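PDB 5F48: aminoglycoside acetyltransferase meta-AAC0020 from Uncultured bacterium, which probably transfers an acetyl group from acetyl-coenzyme A to an amino group of aminoglycoside antibiotics, as a member of the GNAT acetyltransferase family. Local coordinates for residues F60-E65 and K105-A110; G71-V76 and Y88-A93. All coordinates share one frame; numbering follows the deposited sequence.

Contact 1. Residues F60-E65 and K105-A110. With COA (coenzyme A), chain G.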
loop_
_atom_site.group_PDB
_atom_site.type_symbol
_atom_site.label_atom_id
_atom_site.label_comp_id
_atom_site.label_asym_id
_atom_site.label_seq_id
_atom_site.Cartn_x
_atom_site.Cartn_y
_atom_site.Cartn_z
ATOM N N PHE B 60 2.716 -1.536 -15.635
ATOM C CA PHE B 60 3.339 -0.923 -16.801
ATOM C C PHE B 60 4.557 -1.776 -17.187
ATOM O O PHE B 60 5.280 -2.230 -16.315
ATOM C CB PHE B 60 3.748 0.521 -16.496
ATOM C CG PHE B 60 2.589 1.428 -16.140
ATOM C CD1 PHE B 60 2.024 1.398 -14.864
ATOM C CD2 PHE B 60 2.070 2.317 -17.080
ATOM C CE1 PHE B 60 0.953 2.221 -14.528
ATOM C CE2 PHE B 60 0.999 3.158 -16.751
ATOM C CZ PHE B 60 0.442 3.115 -15.470
ATOM N N VAL B 61 4.772 -2.017 -18.476
ATOM C CA VAL B 61 5.929 -2.787 -18.905
ATOM C C VAL B 61 6.742 -2.009 -19.930
ATOM O O VAL B 61 6.230 -1.140 -20.618
ATOM C CB VAL B 61 5.528 -4.153 -19.523
ATOM C CG1 VAL B 61 4.804 -5.012 -18.512
ATOM C CG2 VAL B 61 4.690 -3.957 -20.797
ATOM N N ALA B 62 8.023 -2.327 -20.023
ATOM C CA ALA B 62 8.883 -1.680 -20.977
ATOM C C ALA B 62 9.219 -2.713 -22.041
ATOM O O ALA B 62 9.576 -3.849 -21.727
ATOM C CB ALA B 62 10.120 -1.153 -20.314
ATOM N N LEU B 63 9.075 -2.331 -23.295
ATOM C CA LEU B 63 9.215 -3.292 -24.372
ATOM C C LEU B 63 10.257 -2.874 -25.388
ATOM O O LEU B 63 10.290 -1.736 -25.853
ATOM C CB LEU B 63 7.875 -3.502 -25.081
ATOM C CG LEU B 63 6.834 -4.376 -24.392
ATOM C CD1 LEU B 63 5.493 -4.068 -24.976
ATOM C CD2 LEU B 63 7.153 -5.842 -24.569
ATOM N N LEU B 64 11.107 -3.829 -25.728
ATOM C CA LEU B 64 11.999 -3.703 -26.858
ATOM C C LEU B 64 11.517 -4.712 -27.881
ATOM O O LEU B 64 11.693 -5.918 -27.690
ATOM C CB LEU B 64 13.444 -3.958 -26.451
ATOM C CG LEU B 64 14.275 -2.733 -26.090
ATOM C CD1 LEU B 64 15.739 -3.146 -25.856
ATOM C CD2 LEU B 64 14.186 -1.711 -27.215
ATOM N N GLU B 65 10.891 -4.215 -28.943
ATOM C CA GLU B 65 10.093 -5.045 -29.836
ATOM C C GLU B 65 9.049 -5.803 -29.019
ATOM O O GLU B 65 8.213 -5.183 -28.355
ATOM C CB GLU B 65 10.980 -5.990 -30.645
ATOM C CG GLU B 65 12.001 -5.235 -31.484
ATOM C CD GLU B 65 12.585 -6.067 -32.600
ATOM O OE1 GLU B 65 12.342 -7.291 -32.626
ATOM O OE2 GLU B 65 13.281 -5.490 -33.460
ATOM N N LYS B 105 13.538 5.198 -15.613
ATOM C CA LYS B 105 13.009 6.554 -15.598
ATOM C C LYS B 105 11.755 6.660 -16.446
ATOM O O LYS B 105 10.810 7.357 -16.065
ATOM C CB LYS B 105 14.049 7.568 -16.094
ATOM C CG LYS B 105 15.063 7.967 -15.039
ATOM C CD LYS B 105 15.892 9.146 -15.509
ATOM C CE LYS B 105 16.739 9.729 -14.374
ATOM N NZ LYS B 105 18.172 9.603 -14.662
ATOM N N LYS B 106 11.745 5.988 -17.598
ATOM C CA LYS B 106 10.595 6.095 -18.486
ATOM C C LYS B 106 9.367 5.401 -17.865
ATOM O O LYS B 106 8.233 5.859 -18.025
ATOM C CB LYS B 106 10.924 5.528 -19.866
ATOM C CG LYS B 106 12.027 6.290 -20.608
ATOM C CD LYS B 106 12.027 6.005 -22.103
ATOM C CE LYS B 106 13.448 6.042 -22.701
ATOM N NZ LYS B 106 14.218 7.305 -22.441
ATOM N N LEU B 107 9.594 4.309 -17.144
ATOM C CA LEU B 107 8.517 3.637 -16.425
ATOM C C LEU B 107 7.906 4.512 -15.329
ATOM O O LEU B 107 6.690 4.578 -15.196
ATOM C CB LEU B 107 9.016 2.323 -15.819
ATOM C CG LEU B 107 9.164 1.241 -16.891
ATOM C CD1 LEU B 107 9.930 0.037 -16.337
ATOM C CD2 LEU B 107 7.803 0.824 -17.395
ATOM N N ILE B 108 8.743 5.164 -14.532
ATOM C CA ILE B 108 8.245 6.096 -13.516
ATOM C C ILE B 108 7.458 7.239 -14.187
ATOM O O ILE B 108 6.328 7.554 -13.810
ATOM C CB ILE B 108 9.413 6.668 -12.659
ATOM C CG1 ILE B 108 9.978 5.599 -11.704
ATOM C CG2 ILE B 108 8.985 7.910 -11.892
ATOM C CD1 ILE B 108 8.944 4.947 -10.752
ATOM N N THR B 109 8.067 7.847 -15.199
ATOM C CA THR B 109 7.437 8.937 -15.924
ATOM C C THR B 109 6.055 8.549 -16.444
ATOM O O THR B 109 5.069 9.266 -16.219
ATOM C CB THR B 109 8.316 9.389 -17.102
ATOM O OG1 THR B 109 9.556 9.896 -16.589
ATOM C CG2 THR B 109 7.610 10.478 -17.893
ATOM N N ALA B 110 5.986 7.418 -17.136
ATOM C CA ALA B 110 4.719 6.934 -17.671
ATOM C C ALA B 110 3.694 6.685 -16.558
ATOM O O ALA B 110 2.500 6.920 -16.735
ATOM C CB ALA B 110 4.938 5.664 -18.471
HETATM N N1A COA G . 23.858 2.058 -9.476
HETATM C C2A COA G . 22.748 2.640 -9.007
HETATM N N3A COA G . 22.142 3.674 -9.582
HETATM C C4A COA G . 22.692 4.159 -10.699
HETATM C C5A COA G . 23.850 3.612 -11.267
HETATM C C6A COA G . 24.431 2.504 -10.585
HETATM N N6A COA G . 25.591 1.904 -11.088
HETATM N N7A COA G . 24.142 4.331 -12.407
HETATM C C8A COA G . 23.202 5.275 -12.536
HETATM N N9A COA G . 22.336 5.172 -11.501
HETATM C C1B COA G . 21.151 5.931 -11.212
HETATM C C2B COA G . 21.275 7.483 -11.753
HETATM O O2B COA G . 21.232 8.326 -10.582
HETATM C C3B COA G . 20.257 7.658 -12.514
HETATM O O3B COA G . 20.447 8.655 -13.615
HETATM P P3B COA G . 21.407 9.916 -13.591
HETATM O O7A COA G . 22.041 10.172 -12.241
HETATM O O8A COA G . 20.629 11.149 -13.966
HETATM O O9A COA G . 22.479 9.672 -14.600
HETATM C C4B COA G . 19.900 6.237 -13.068
HETATM O O4B COA G . 20.196 5.362 -11.835
HETATM C C5B COA G . 18.564 6.063 -13.380
HETATM O O5B COA G . 18.335 5.883 -14.744
HETATM P P1A COA G . 17.677 4.605 -15.359
HETATM O O1A COA G . 18.566 4.227 -16.527
HETATM O O2A COA G . 16.299 4.912 -15.861
HETATM O O3A COA G . 17.695 3.395 -14.374
HETATM P P2A COA G . 17.301 1.902 -14.617
HETATM O O4A COA G . 18.496 0.992 -14.329
HETATM O O5A COA G . 16.742 1.574 -15.993
HETATM O O6A COA G . 16.130 1.707 -13.527
HETATM C CBP COA G . 16.101 0.134 -11.877
HETATM C CCP COA G . 15.664 0.388 -13.309
HETATM C CDP COA G . 16.650 1.485 -11.382
HETATM C CEP COA G . 14.833 -0.283 -11.164
HETATM C CAP COA G . 17.150 -0.947 -12.017
HETATM O OAP COA G . 18.482 -0.481 -11.966
HETATM C C9P COA G . 16.879 -2.225 -11.253
HETATM O O9P COA G . 15.977 -2.964 -11.600
HETATM N N8P COA G . 17.703 -2.554 -10.143
HETATM C C7P COA G . 17.505 -3.810 -9.394
HETATM C C6P COA G . 16.120 -3.890 -8.802
HETATM C C5P COA G . 15.664 -2.725 -7.948
HETATM O O5P COA G . 16.414 -2.265 -7.125
HETATM N N4P COA G . 14.336 -2.161 -8.111
HETATM C C3P COA G . 13.884 -1.048 -7.279
HETATM C C2P COA G . 13.297 -1.580 -5.941
HETATM S S1P COA G . 11.884 -2.689 -6.229
#

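Contact 2. Residues G71-V76 and Y88-A93. With COA (coenzyme A), chain G.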
loop_
_atom_site.group_PDB
_atom_site.type_symbol
_atom_site.label_atom_id
_atom_site.label_comp_id
_atom_site.label_asym_id
_atom_site.label_seq_id
_atom_site.Cartn_x
_atom_site.Cartn_y
_atom_site.Cartn_z
ATOM N N GLY B 71 9.494 -3.479 -15.937
ATOM C CA GLY B 71 8.092 -3.255 -15.613
ATOM C C GLY B 71 7.916 -2.753 -14.201
ATOM O O GLY B 71 8.869 -2.697 -13.419
ATOM N N LEU B 72 6.693 -2.348 -13.880
ATOM C CA LEU B 72 6.370 -2.033 -12.500
ATOM C C LEU B 72 4.903 -2.290 -12.250
ATOM O O LEU B 72 4.077 -2.179 -13.159
ATOM C CB LEU B 72 6.736 -0.586 -12.127
ATOM C CG LEU B 72 5.944 0.690 -12.457
ATOM C CD1 LEU B 72 4.589 0.847 -11.701
ATOM C CD2 LEU B 72 6.827 1.899 -12.148
ATOM N N THR B 73 4.610 -2.646 -11.008
ATOM C CA THR B 73 3.259 -2.906 -10.550
ATOM C C THR B 73 2.875 -1.808 -9.582
ATOM O O THR B 73 3.739 -1.268 -8.869
ATOM C CB THR B 73 3.155 -4.256 -9.840
ATOM O OG1 THR B 73 4.046 -4.250 -8.724
ATOM C CG2 THR B 73 3.551 -5.364 -10.756
ATOM N N SER B 74 1.583 -1.488 -9.537
ATOM C CA SER B 74 1.102 -0.432 -8.652
ATOM C C SER B 74 -0.320 -0.694 -8.174
ATOM O O SER B 74 -1.117 -1.303 -8.889
ATOM C CB SER B 74 1.174 0.921 -9.359
ATOM O OG SER B 74 0.276 0.976 -10.454
ATOM N N TYR B 75 -0.626 -0.246 -6.954
ATOM C CA TYR B 75 -1.958 -0.434 -6.361
ATOM C C TYR B 75 -2.637 0.899 -6.111
ATOM O O TYR B 75 -1.993 1.847 -5.669
ATOM C CB TYR B 75 -1.876 -1.174 -5.032
ATOM C CG TYR B 75 -1.375 -2.577 -5.130
ATOM C CD1 TYR B 75 -0.008 -2.846 -5.110
ATOM C CD2 TYR B 75 -2.252 -3.634 -5.232
ATOM C CE1 TYR B 75 0.454 -4.134 -5.165
ATOM C CE2 TYR B 75 -1.799 -4.917 -5.320
ATOM C CZ TYR B 75 -0.438 -5.161 -5.278
ATOM O OH TYR B 75 0.018 -6.438 -5.353
ATOM N N VAL B 76 -3.936 0.961 -6.376
ATOM C CA VAL B 76 -4.717 2.147 -6.076
ATOM C C VAL B 76 -5.173 2.104 -4.622
ATOM O O VAL B 76 -5.656 1.092 -4.146
ATOM C CB VAL B 76 -5.942 2.262 -6.998
ATOM C CG1 VAL B 76 -6.820 3.444 -6.588
ATOM C CG2 VAL B 76 -5.485 2.402 -8.470
ATOM N N TYR B 88 0.314 3.409 -5.197
ATOM C CA TYR B 88 1.434 2.799 -4.492
ATOM C C TYR B 88 2.181 1.924 -5.487
ATOM O O TYR B 88 1.677 0.880 -5.860
ATOM C CB TYR B 88 0.906 1.963 -3.317
ATOM C CG TYR B 88 1.925 1.191 -2.496
ATOM C CD1 TYR B 88 3.284 1.537 -2.471
ATOM C CD2 TYR B 88 1.515 0.123 -1.729
ATOM C CE1 TYR B 88 4.190 0.813 -1.695
ATOM C CE2 TYR B 88 2.393 -0.589 -0.969
ATOM C CZ TYR B 88 3.725 -0.260 -0.950
ATOM O OH TYR B 88 4.547 -1.029 -0.144
ATOM N N ILE B 89 3.349 2.366 -5.935
ATOM C CA ILE B 89 4.233 1.539 -6.753
ATOM C C ILE B 89 4.867 0.492 -5.870
ATOM O O ILE B 89 5.568 0.825 -4.913
ATOM C CB ILE B 89 5.342 2.380 -7.415
ATOM C CG1 ILE B 89 4.733 3.440 -8.335
ATOM C CG2 ILE B 89 6.364 1.469 -8.142
ATOM C CD1 ILE B 89 5.761 4.451 -8.896
ATOM N N TYR B 90 4.616 -0.773 -6.173
ATOM C CA TYR B 90 5.043 -1.846 -5.299
ATOM C C TYR B 90 6.386 -2.423 -5.751
ATOM O O TYR B 90 7.337 -2.470 -4.973
ATOM C CB TYR B 90 3.975 -2.932 -5.245
ATOM C CG TYR B 90 4.238 -3.991 -4.209
ATOM C CD1 TYR B 90 3.994 -3.754 -2.859
ATOM C CD2 TYR B 90 4.744 -5.222 -4.578
ATOM C CE1 TYR B 90 4.248 -4.718 -1.921
ATOM C CE2 TYR B 90 5.005 -6.183 -3.653
ATOM C CZ TYR B 90 4.751 -5.935 -2.324
ATOM O OH TYR B 90 5.015 -6.922 -1.411
ATOM N N ASP B 91 6.460 -2.852 -7.006
ATOM C CA ASP B 91 7.695 -3.411 -7.546
ATOM C C ASP B 91 8.103 -2.634 -8.780
ATOM O O ASP B 91 7.243 -2.247 -9.567
ATOM C CB ASP B 91 7.522 -4.888 -7.911
ATOM C CG ASP B 91 7.853 -5.831 -6.768
ATOM O OD1 ASP B 91 8.703 -5.476 -5.919
ATOM O OD2 ASP B 91 7.273 -6.940 -6.738
ATOM N N LEU B 92 9.407 -2.419 -8.949
ATOM C CA LEU B 92 9.960 -1.879 -10.202
ATOM C C LEU B 92 11.292 -2.577 -10.482
ATOM O O LEU B 92 12.134 -2.703 -9.593
ATOM C CB LEU B 92 10.157 -0.356 -10.130
ATOM C CG LEU B 92 11.085 0.353 -11.146
ATOM C CD1 LEU B 92 10.575 0.268 -12.580
ATOM C CD2 LEU B 92 11.286 1.808 -10.759
ATOM N N ALA B 93 11.465 -3.060 -11.706
ATOM C CA ALA B 93 12.705 -3.724 -12.073
ATOM C C ALA B 93 12.966 -3.549 -13.560
ATOM O O ALA B 93 12.017 -3.418 -14.350
ATOM C CB ALA B 93 12.650 -5.212 -11.719
HETATM N N1A COA G . 23.858 2.058 -9.476
HETATM C C2A COA G . 22.748 2.640 -9.007
HETATM N N3A COA G . 22.142 3.674 -9.582
HETATM C C4A COA G . 22.692 4.159 -10.699
HETATM C C5A COA G . 23.850 3.612 -11.267
HETATM C C6A COA G . 24.431 2.504 -10.585
HETATM N N6A COA G . 25.591 1.904 -11.088
HETATM N N7A COA G . 24.142 4.331 -12.407
HETATM C C8A COA G . 23.202 5.275 -12.536
HETATM N N9A COA G . 22.336 5.172 -11.501
HETATM C C1B COA G . 21.151 5.931 -11.212
HETATM C C2B COA G . 21.275 7.483 -11.753
HETATM O O2B COA G . 21.232 8.326 -10.582
HETATM C C3B COA G . 20.257 7.658 -12.514
HETATM O O3B COA G . 20.447 8.655 -13.615
HETATM P P3B COA G . 21.407 9.916 -13.591
HETATM O O7A COA G . 22.041 10.172 -12.241
HETATM O O8A COA G . 20.629 11.149 -13.966
HETATM O O9A COA G . 22.479 9.672 -14.600
HETATM C C4B COA G . 19.900 6.237 -13.068
HETATM O O4B COA G . 20.196 5.362 -11.835
HETATM C C5B COA G . 18.564 6.063 -13.380
HETATM O O5B COA G . 18.335 5.883 -14.744
HETATM P P1A COA G . 17.677 4.605 -15.359
HETATM O O1A COA G . 18.566 4.227 -16.527
HETATM O O2A COA G . 16.299 4.912 -15.861
HETATM O O3A COA G . 17.695 3.395 -14.374
HETATM P P2A COA G . 17.301 1.902 -14.617
HETATM O O4A COA G . 18.496 0.992 -14.329
HETATM O O5A COA G . 16.742 1.574 -15.993
HETATM O O6A COA G . 16.130 1.707 -13.527
HETATM C CBP COA G . 16.101 0.134 -11.877
HETATM C CCP COA G . 15.664 0.388 -13.309
HETATM C CDP COA G . 16.650 1.485 -11.382
HETATM C CEP COA G . 14.833 -0.283 -11.164
HETATM C CAP COA G . 17.150 -0.947 -12.017
HETATM O OAP COA G . 18.482 -0.481 -11.966
HETATM C C9P COA G . 16.879 -2.225 -11.253
HETATM O O9P COA G . 15.977 -2.964 -11.600
HETATM N N8P COA G . 17.703 -2.554 -10.143
HETATM C C7P COA G . 17.505 -3.810 -9.394
HETATM C C6P COA G . 16.120 -3.890 -8.802
HETATM C C5P COA G . 15.664 -2.725 -7.948
HETATM O O5P COA G . 16.414 -2.265 -7.125
HETATM N N4P COA G . 14.336 -2.161 -8.111
HETATM C C3P COA G . 13.884 -1.048 -7.279
HETATM C C2P COA G . 13.297 -1.580 -5.941
HETATM S S1P COA G . 11.884 -2.689 -6.229
#

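Contact 1. Residues F60-E65 and K105-A110
L107 turns its CG anti to its own carbonyl carbon (chi1 -76°), which brings its forked end from helix 105-110 onto strand 60-64, and F60 makes the same choice (chi1 -62°), its ring extending toward A110. The two branches of the leucine divide the strand between them: CD2 lies 3.9 Å from V61 C and 4.2 Å from F60 CB, while CD1 rests 4.2 Å from A62 CB. Farther along, F60 CE2 comes within 4.1 Å of A110 O, and the same ring meets that of F114. This is the packing of the GNAT fold, in which the helix following the pyrophosphate-binding loop lies over the central sheet, the axes of strand 60-64 and helix 105-110 approaching to 8.9 Å. In the first turn of the helix, K105 N donates to coenzyme A O2A at 2.8 Å; the backbone N atoms of G102 and G104 also bind the cofactor. The lysine chain bends at its last torsion and places NZ 2.7 Å from the ester oxygen O3B, with a weaker bond to O8A of the 3'-phosphate. An alanine here would keep the backbone N-H bond to O2A but would probably leave that phosphate without this positive partner. T109 N and OG1 grip K105 O from opposite faces of its plane.

Contact 2. Residues G71-V76 and Y88-A93
Backbone hydrogen bonds pair G71 with A93 and Y75 with Y88 as antiparallel strands of a hairpin, Y75 N reaching Y88 O at 2.8 Å. Between these pairs the register slips by one residue in a beta bulge: Y90, with psi turned to -55°, and D91 both stand opposite T73. Y90 N donates to T73 O at 2.9 Å, and D91 O accepts from T73 N. With OG1 between its backbone N and carbonyl carbon (chi1 59°), T73 also takes a longer, bent bond from D91 N to OG1 (3.3 Å). Apolar contacts gather on the face bearing L72, I89 and L92, against helix 103-117; L72 CD1 lies 4.0 Å from I89 CG2. Y75 presents its edge to the face of Y90 in an offset edge-to-face pair, planes at 87°, with CE1 3.7 Å from Y90 CB. On the face bearing T73, Y75 and D91, polar ends meet the second subunit: Y75 OH bonds to E78 O, T73 OG1 to Y80 OH, and D91 OD2 to the hydroxyls of Y80 and Y81. Just past the bulge, L92 O accepts from the pantetheine amide N4P of coenzyme A at 2.7 Å, consistent with the strand-like pairing of the pantetheine arm in GNAT enzymes.

How the contacts relate
From the N terminus, the chain runs along strand 57-64, turns into strand 67-77, returns along strand 86-94 and then enters helix 103-117. Contact 2 closes the shorter loop, 11 residues between segments 71-76 and 88-93, and is nested wholly inside the 39-residue span closed by contact 1. Sheet and helix join the two: F60 O and L72 N, 2.8 Å apart, probably form a hydrogen bond between neighbouring strands, while L107 CD1 packs against L92 CD1 and I108 CD1 against I89 CD1. Three consecutive antiparallel strands thus share one covering helix, and coenzyme A touches both contacts.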